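Local coordinates for protein salicylaldehyde dehydrogenase NahF (Pseudomonas putida, PDB 4JZ6) that probably oxidises salicylaldehyde to salicylate with NAD+ and water, a step in the breakdown of naphthalene, at residues V163-T168 / S191-A196; E101-E106 / P195-L200; L383-S388 / V404-G409. All coordinates share one frame; numbering follows the deposited sequence.

How the contacts relate
Contacts 1 and 2 are neighbours, their centres 8 Å apart, and both end on the start of helix 195-208. Contact 2 opens first along the chain, from helix 96-107; its chain span includes that of contact 1, with the second segments overlapping at P195 and A196. H198, on the shared helix, joins them through a probable hydrogen bond between S191 N and H198 ND1. Together they join the loop that lines the salicylaldehyde pocket to the start of helix 195-208 and to helix 96-107. Contact 3 comes later, its centre 34 Å from contact 1 and 38 Å from contact 2, within the separate seven-stranded sheet of the catalytic domain.

Contact 1. Residues V163-T168 / S191-A196; sequences VPWNGT and SEFSPA. With NK (salicylaldehyde), chain B.
T168 OG1 donates to W165 O at 2.6 Å, tying together the two residues of loop 163-168 whose side chains rest on S191 and S194. The donor is tilted 34° from the carbonyl plane. T168 CG2 lies beside the serine opposite it, 3.6 Å from S194 CB. S191 OG has a different double role. It accepts the N-H of F193 at 3.1 Å in an ST turn, and it also lies at the edge of the W165 indole, near the ring plane, 3.3 Å from W165 CB. A type I turn from S191 to S194 brings F193 round to the same tryptophan. There the phenyl edge meets the indole face in a T-shaped pair: F193 CD2 stands over the five-membered ring, 3.5 Å from W165 CD1, and the planes are 82° apart. W165 CG sits between its backbone N and carbonyl carbon (chi1 50°), which places it beside both S191 OG and F193 CD2. Both loops leave the C-terminal ends of adjacent parallel strands, 159-162 and 186-189, which helix 170-181 connects in a beta-alpha-beta crossover of the Rossmann-like domain. The far side of the first loop lines the salicylaldehyde pocket. G167 CA lies 3.1 Å from the ligand hydroxyl OAF, where a side chain would collide with it. N166 ND2, 3.7 Å from the aldehyde carbon CAD, is held by Q299 O; as in other aldehyde dehydrogenases, this asparagine probably contributes to the oxyanion hole.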
# COMPACT_ATOMS: atom_id res chain seq x y z
N VAL A 163 1.24 -14.47 11.06
CA VAL A 163 2.37 -15.27 10.60
C VAL A 163 2.02 -16.75 10.47
O VAL A 163 1.45 -17.32 11.40
CB VAL A 163 3.55 -15.14 11.57
CG1 VAL A 163 4.74 -15.96 11.10
CG2 VAL A 163 3.93 -13.68 11.73
N PRO A 164 2.35 -17.36 9.32
CA PRO A 164 2.05 -18.77 9.06
C PRO A 164 3.09 -19.70 9.67
O PRO A 164 3.87 -19.27 10.53
CB PRO A 164 2.11 -18.85 7.54
CG PRO A 164 3.16 -17.87 7.18
CD PRO A 164 3.00 -16.73 8.15
N TRP A 165 3.12 -20.95 9.22
CA TRP A 165 3.87 -22.02 9.89
C TRP A 165 5.10 -22.52 9.11
O TRP A 165 5.92 -23.25 9.67
CB TRP A 165 2.92 -23.20 10.11
CG TRP A 165 2.22 -23.53 8.84
CD1 TRP A 165 1.01 -23.05 8.43
CD2 TRP A 165 2.70 -24.38 7.79
NE1 TRP A 165 0.70 -23.56 7.19
CE2 TRP A 165 1.72 -24.37 6.77
CE3 TRP A 165 3.85 -25.14 7.62
CZ2 TRP A 165 1.87 -25.11 5.60
CZ3 TRP A 165 4.00 -25.87 6.45
CH2 TRP A 165 3.01 -25.85 5.46
N ASN A 166 5.22 -22.15 7.84
CA ASN A 166 6.25 -22.76 6.98
C ASN A 166 7.66 -22.20 7.15
O ASN A 166 8.59 -22.94 7.47
CB ASN A 166 5.81 -22.73 5.51
CG ASN A 166 5.47 -21.34 5.04
OD1 ASN A 166 5.12 -20.47 5.84
ND2 ASN A 166 5.56 -21.11 3.73
N GLY A 167 7.83 -20.90 6.92
CA GLY A 167 9.05 -20.22 7.30
C GLY A 167 8.91 -19.92 8.78
O GLY A 167 8.93 -18.76 9.20
N THR A 168 8.79 -20.99 9.56
CA THR A 168 8.28 -20.95 10.92
C THR A 168 8.87 -19.86 11.80
O THR A 168 8.16 -19.19 12.55
CB THR A 168 8.50 -22.30 11.61
OG1 THR A 168 8.27 -23.36 10.66
CG2 THR A 168 7.56 -22.46 12.76
N SER A 191 0.73 -19.31 14.34
CA SER A 191 0.07 -20.35 13.57
C SER A 191 -0.39 -21.52 14.42
O SER A 191 0.27 -21.91 15.38
CB SER A 191 0.99 -20.88 12.48
OG SER A 191 0.43 -22.03 11.89
N GLU A 192 -1.53 -22.09 14.04
CA GLU A 192 -2.09 -23.21 14.78
C GLU A 192 -1.20 -24.45 14.66
O GLU A 192 -1.26 -25.34 15.52
CB GLU A 192 -3.50 -23.52 14.28
CG GLU A 192 -3.58 -24.03 12.86
CD GLU A 192 -4.02 -22.97 11.87
OE1 GLU A 192 -3.65 -21.79 12.05
OE2 GLU A 192 -4.74 -23.33 10.92
N PHE A 193 -0.39 -24.51 13.61
CA PHE A 193 0.48 -25.65 13.37
C PHE A 193 1.86 -25.47 14.02
O PHE A 193 2.65 -26.42 14.11
CB PHE A 193 0.65 -25.88 11.87
CG PHE A 193 -0.63 -26.16 11.15
CD1 PHE A 193 -1.37 -27.31 11.43
CD2 PHE A 193 -1.09 -25.30 10.17
CE1 PHE A 193 -2.55 -27.57 10.76
CE2 PHE A 193 -2.27 -25.56 9.50
CZ PHE A 193 -3.00 -26.70 9.79
N SER A 194 2.14 -24.25 14.46
CA SER A 194 3.46 -23.92 14.99
C SER A 194 3.42 -23.13 16.32
O SER A 194 4.11 -22.12 16.46
CB SER A 194 4.25 -23.15 13.93
OG SER A 194 5.11 -22.20 14.52
N PRO A 195 2.63 -23.60 17.31
CA PRO A 195 2.51 -22.74 18.49
C PRO A 195 3.73 -22.76 19.42
O PRO A 195 4.00 -21.75 20.08
CB PRO A 195 1.28 -23.29 19.20
CG PRO A 195 1.26 -24.71 18.84
CD PRO A 195 1.77 -24.79 17.43
N ALA A 196 4.44 -23.88 19.48
CA ALA A 196 5.63 -23.95 20.34
C ALA A 196 6.76 -23.09 19.78
O ALA A 196 7.48 -22.43 20.52
CB ALA A 196 6.08 -25.38 20.52
OAH NK B . 7.67 -18.65 1.08
CAD NK B . 7.76 -18.57 2.29
CAA NK B . 9.03 -18.01 2.80
CAC NK B . 9.55 -16.81 2.32
CAG NK B . 10.76 -16.34 2.83
CAI NK B . 11.44 -17.05 3.80
CAE NK B . 10.93 -18.24 4.27
CAB NK B . 9.72 -18.73 3.77
OAF NK B . 9.17 -19.91 4.21

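Contact 2. Residues E101-E106 / P195-L200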
# COMPACT_ATOMS: atom_id res chain seq x y z
N GLU A 101 14.75 -28.76 17.23
CA GLU A 101 13.96 -29.82 17.83
C GLU A 101 12.46 -29.56 17.71
O GLU A 101 11.69 -30.45 17.35
CB GLU A 101 14.34 -29.99 19.30
CG GLU A 101 13.63 -31.13 20.00
CD GLU A 101 13.74 -31.04 21.50
OE1 GLU A 101 14.60 -30.28 21.99
OE2 GLU A 101 12.96 -31.72 22.20
N VAL A 102 12.05 -28.33 18.02
CA VAL A 102 10.64 -28.00 18.04
C VAL A 102 10.06 -27.95 16.63
O VAL A 102 8.98 -28.48 16.37
CB VAL A 102 10.38 -26.66 18.77
CG1 VAL A 102 8.97 -26.17 18.52
CG2 VAL A 102 10.65 -26.83 20.26
N MET A 103 10.79 -27.32 15.71
CA MET A 103 10.36 -27.22 14.32
C MET A 103 10.26 -28.60 13.67
O MET A 103 9.39 -28.84 12.82
CB MET A 103 11.30 -26.31 13.52
CG MET A 103 11.01 -24.83 13.70
SD MET A 103 11.97 -23.77 12.60
CE MET A 103 11.69 -24.54 11.00
N ALA A 104 11.13 -29.52 14.08
CA ALA A 104 11.06 -30.89 13.58
C ALA A 104 9.77 -31.56 14.05
O ALA A 104 9.13 -32.30 13.31
CB ALA A 104 12.27 -31.68 14.03
N MET A 105 9.38 -31.28 15.29
CA MET A 105 8.19 -31.91 15.87
C MET A 105 6.91 -31.31 15.30
O MET A 105 5.97 -32.03 14.95
CB MET A 105 8.20 -31.79 17.39
CG MET A 105 9.32 -32.56 18.07
SD MET A 105 9.47 -32.17 19.83
CE MET A 105 7.91 -32.78 20.47
N GLU A 106 6.88 -29.98 15.21
CA GLU A 106 5.64 -29.29 14.86
C GLU A 106 5.34 -29.26 13.37
O GLU A 106 4.20 -29.48 12.97
CB GLU A 106 5.64 -27.86 15.41
CG GLU A 106 5.61 -27.78 16.91
CD GLU A 106 5.18 -26.42 17.40
OE1 GLU A 106 5.75 -25.40 16.93
OE2 GLU A 106 4.26 -26.36 18.24
N PRO A 195 2.63 -23.60 17.31
CA PRO A 195 2.51 -22.74 18.49
C PRO A 195 3.73 -22.76 19.42
O PRO A 195 4.00 -21.75 20.08
CB PRO A 195 1.28 -23.29 19.20
CG PRO A 195 1.26 -24.71 18.84
CD PRO A 195 1.77 -24.79 17.43
N ALA A 196 4.44 -23.88 19.48
CA ALA A 196 5.63 -23.95 20.34
C ALA A 196 6.76 -23.09 19.78
O ALA A 196 7.48 -22.43 20.52
CB ALA A 196 6.08 -25.38 20.52
N THR A 197 6.91 -23.11 18.46
CA THR A 197 7.96 -22.35 17.80
C THR A 197 7.73 -20.85 17.92
O THR A 197 8.65 -20.08 18.18
CB THR A 197 8.05 -22.70 16.32
OG1 THR A 197 7.86 -24.11 16.15
CG2 THR A 197 9.41 -22.30 15.77
N HIS A 198 6.48 -20.44 17.71
CA HIS A 198 6.12 -19.03 17.79
C HIS A 198 6.15 -18.51 19.23
O HIS A 198 6.47 -17.34 19.48
CB HIS A 198 4.76 -18.80 17.15
CG HIS A 198 4.79 -18.89 15.66
ND1 HIS A 198 3.65 -19.00 14.89
CD2 HIS A 198 5.83 -18.89 14.79
CE1 HIS A 198 3.98 -19.05 13.62
NE2 HIS A 198 5.30 -18.99 13.53
N ALA A 199 5.82 -19.37 20.19
CA ALA A 199 5.97 -19.00 21.58
C ALA A 199 7.46 -18.83 21.88
O ALA A 199 7.86 -17.89 22.56
CB ALA A 199 5.35 -20.04 22.48
N LEU A 200 8.27 -19.74 21.34
CA LEU A 200 9.71 -19.70 21.56
C LEU A 200 10.34 -18.42 21.03
O LEU A 200 11.13 -17.77 21.73
CB LEU A 200 10.39 -20.92 20.93
CG LEU A 200 11.90 -20.98 21.23
CD1 LEU A 200 12.15 -20.94 22.73
CD2 LEU A 200 12.54 -22.22 20.61
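V102 lays its CG1 over A196 and T197, 3.6 Å from A196 CB and 3.3 Å from T197 OG1; the methyl is anti to the backbone N (chi1 168°), which carries it to the other helix. One residue on, M103 approaches T197 from another quarter: its CG meets T197 CG2 at 3.6 Å, the two side chains crossing at about a right angle. Threonine therefore offers its methyl to methionine while its hydroxyl turns to E106. Helices 96-107 and 195-208 run nearly antiparallel here, at 153° and 9.1 Å between the axes of the two segments, and E106 spans the gap with a chain extended beyond CG. Its carboxylate arrives at the first turn of helix 195-208. OE1 is held twice by T197, by the hydroxyl OG1 at 2.6 Å, nearly along the C-O axis, and by the backbone N at 3.0 Å, from 38° above the carboxylate plane. OE2 takes the N-H of A196 at 2.8 Å on its syn side and is also hydrogen-bonded to T49 OG1. The same oxygen touches P195 CD at 3.1 Å, where the proline nitrogen has no hydrogen to give. S194, at the N-cap position, makes no capping bond with its side chain, while a glutamate from a helix far away in sequence meets the backbone N-H groups of this turn. With so many donors around a buried carboxylate at the positive end of a helix, the anionic form of E106 is probably stabilised, and would in turn offset the charge of that helix end.

Contact 3. Residues L383-S388 / V404-G409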
# COMPACT_ATOMS: atom_id res chain seq x y z
N LEU A 383 5.61 -33.88 -12.60
CA LEU A 383 4.70 -34.08 -13.72
C LEU A 383 5.24 -33.36 -14.95
O LEU A 383 5.66 -32.20 -14.87
CB LEU A 383 3.29 -33.59 -13.38
CG LEU A 383 2.63 -34.20 -12.14
CD1 LEU A 383 1.25 -33.60 -11.91
CD2 LEU A 383 2.53 -35.68 -12.31
N ASP A 384 5.26 -34.07 -16.08
CA ASP A 384 5.76 -33.52 -17.34
C ASP A 384 4.61 -33.31 -18.32
O ASP A 384 3.54 -33.91 -18.18
CB ASP A 384 6.79 -34.46 -17.95
CG ASP A 384 7.62 -33.80 -19.05
OD1 ASP A 384 7.31 -32.65 -19.43
OD2 ASP A 384 8.57 -34.44 -19.53
N HIS A 385 4.85 -32.47 -19.34
CA HIS A 385 3.83 -32.14 -20.34
C HIS A 385 2.57 -31.59 -19.70
O HIS A 385 1.46 -32.01 -20.04
CB HIS A 385 3.50 -33.35 -21.21
CG HIS A 385 4.70 -34.02 -21.79
ND1 HIS A 385 5.41 -33.50 -22.85
CD2 HIS A 385 5.31 -35.19 -21.45
CE1 HIS A 385 6.41 -34.31 -23.14
NE2 HIS A 385 6.37 -35.34 -22.31
N VAL A 386 2.74 -30.66 -18.77
CA VAL A 386 1.62 -29.96 -18.17
C VAL A 386 1.20 -28.81 -19.08
O VAL A 386 2.05 -28.11 -19.64
CB VAL A 386 1.99 -29.46 -16.76
CG1 VAL A 386 0.95 -28.49 -16.23
CG2 VAL A 386 2.14 -30.65 -15.82
N LYS A 387 -0.10 -28.65 -19.26
CA LYS A 387 -0.63 -27.68 -20.20
C LYS A 387 -1.62 -26.73 -19.52
O LYS A 387 -2.10 -27.00 -18.42
CB LYS A 387 -1.30 -28.41 -21.38
CG LYS A 387 -0.35 -29.25 -22.23
CD LYS A 387 0.56 -28.37 -23.08
CE LYS A 387 1.08 -29.10 -24.34
NZ LYS A 387 2.27 -29.96 -24.09
N SER A 388 -1.94 -25.63 -20.20
CA SER A 388 -2.70 -24.53 -19.60
C SER A 388 -4.13 -24.86 -19.19
O SER A 388 -4.78 -24.08 -18.50
CB SER A 388 -2.67 -23.31 -20.52
OG SER A 388 -2.90 -23.68 -21.87
N VAL A 404 6.44 -29.59 -15.06
CA VAL A 404 7.25 -29.16 -16.20
C VAL A 404 6.35 -28.67 -17.33
O VAL A 404 5.50 -29.42 -17.83
CB VAL A 404 8.13 -30.31 -16.73
CG1 VAL A 404 9.14 -29.78 -17.72
CG2 VAL A 404 8.82 -31.02 -15.59
N ILE A 405 6.54 -27.42 -17.73
CA ILE A 405 5.87 -26.90 -18.92
C ILE A 405 6.90 -26.67 -20.01
O ILE A 405 7.86 -25.91 -19.82
CB ILE A 405 5.14 -25.59 -18.64
CG1 ILE A 405 4.25 -25.73 -17.40
CG2 ILE A 405 4.32 -25.18 -19.85
CD1 ILE A 405 3.77 -24.41 -16.84
N ARG A 406 6.73 -27.34 -21.13
CA ARG A 406 7.66 -27.21 -22.24
C ARG A 406 7.24 -26.04 -23.12
O ARG A 406 6.06 -25.73 -23.24
CB ARG A 406 7.70 -28.50 -23.05
CG ARG A 406 8.34 -29.66 -22.31
CD ARG A 406 7.91 -31.00 -22.86
NE ARG A 406 8.53 -32.10 -22.14
CZ ARG A 406 9.47 -32.90 -22.64
NH1 ARG A 406 9.97 -33.87 -21.90
NH2 ARG A 406 9.90 -32.72 -23.89
N CYS A 407 8.23 -25.38 -23.72
CA CYS A 407 7.96 -24.23 -24.57
C CYS A 407 8.96 -24.14 -25.70
O CYS A 407 10.00 -24.79 -25.68
CB CYS A 407 8.01 -22.94 -23.75
SG CYS A 407 9.66 -22.47 -23.17
N LYS A 408 8.63 -23.33 -26.70
CA LYS A 408 9.51 -23.09 -27.83
C LYS A 408 9.88 -21.62 -27.92
O LYS A 408 9.07 -20.79 -28.34
CB LYS A 408 8.87 -23.56 -29.13
CG LYS A 408 8.95 -25.07 -29.34
CD LYS A 408 7.68 -25.62 -29.99
CE LYS A 408 7.74 -27.14 -30.10
NZ LYS A 408 6.50 -27.72 -30.72
N GLY A 409 11.09 -21.28 -27.52
CA GLY A 409 11.61 -19.95 -27.75
C GLY A 409 11.52 -19.02 -26.57
O GLY A 409 10.75 -19.23 -25.62
O HOH W 1 4.32 -28.74 -21.51
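V404 carries the backbone bonds of this contact. Its N-H donates to L383 O at 2.7 Å, and its carbonyl accepts from V386 N at 3.2 Å. H385, with positive phi and psi, turns the chain so that its own N-H does not bond to V404 O and the next residue makes the link instead. A water continues the connection, donating to V386 O and accepting from R406 N.

The ionic part is a side-on salt bridge. R406 NE donates to D384 OD1 at 3.0 Å and NH1 to D384 OD2 at 2.8 Å, one nitrogen to each oxygen, the second on a syn lone pair. Carboxylate and guanidinium are nearly coplanar and both bonds are close to straight. R406 NH1 has a further partner in D315 of helix 311-327, so it serves two carboxylates, D384 and D315.

The H385 imidazole adds contacts between flat groups, its plane 20° from that of the guanidinium. H385 CE1 stands over one face of the R406 guanidinium, toward its rim and 3.2 Å from R406 NE, while D384 OD1 lies over the centre of the imidazole.

Methyls also rest against backbone carbonyl oxygens: I405 CG2 lies 3.7 Å from V386 O, and V404 CG2 3.4 Å from L383 O. The apolar pair, V386 CB with I405 CG1, is looser at 4.4 Å. Y393 and helix 410-418 pack on I405, whereas V318 of helix 311-327 touches D384 and V404. The whole is a pair of neighbouring parallel strands, 381-384 and 401-407, toward one margin of the mixed, helix-flanked seven-stranded sheet at the core of the catalytic domain in the aldehyde dehydrogenase fold.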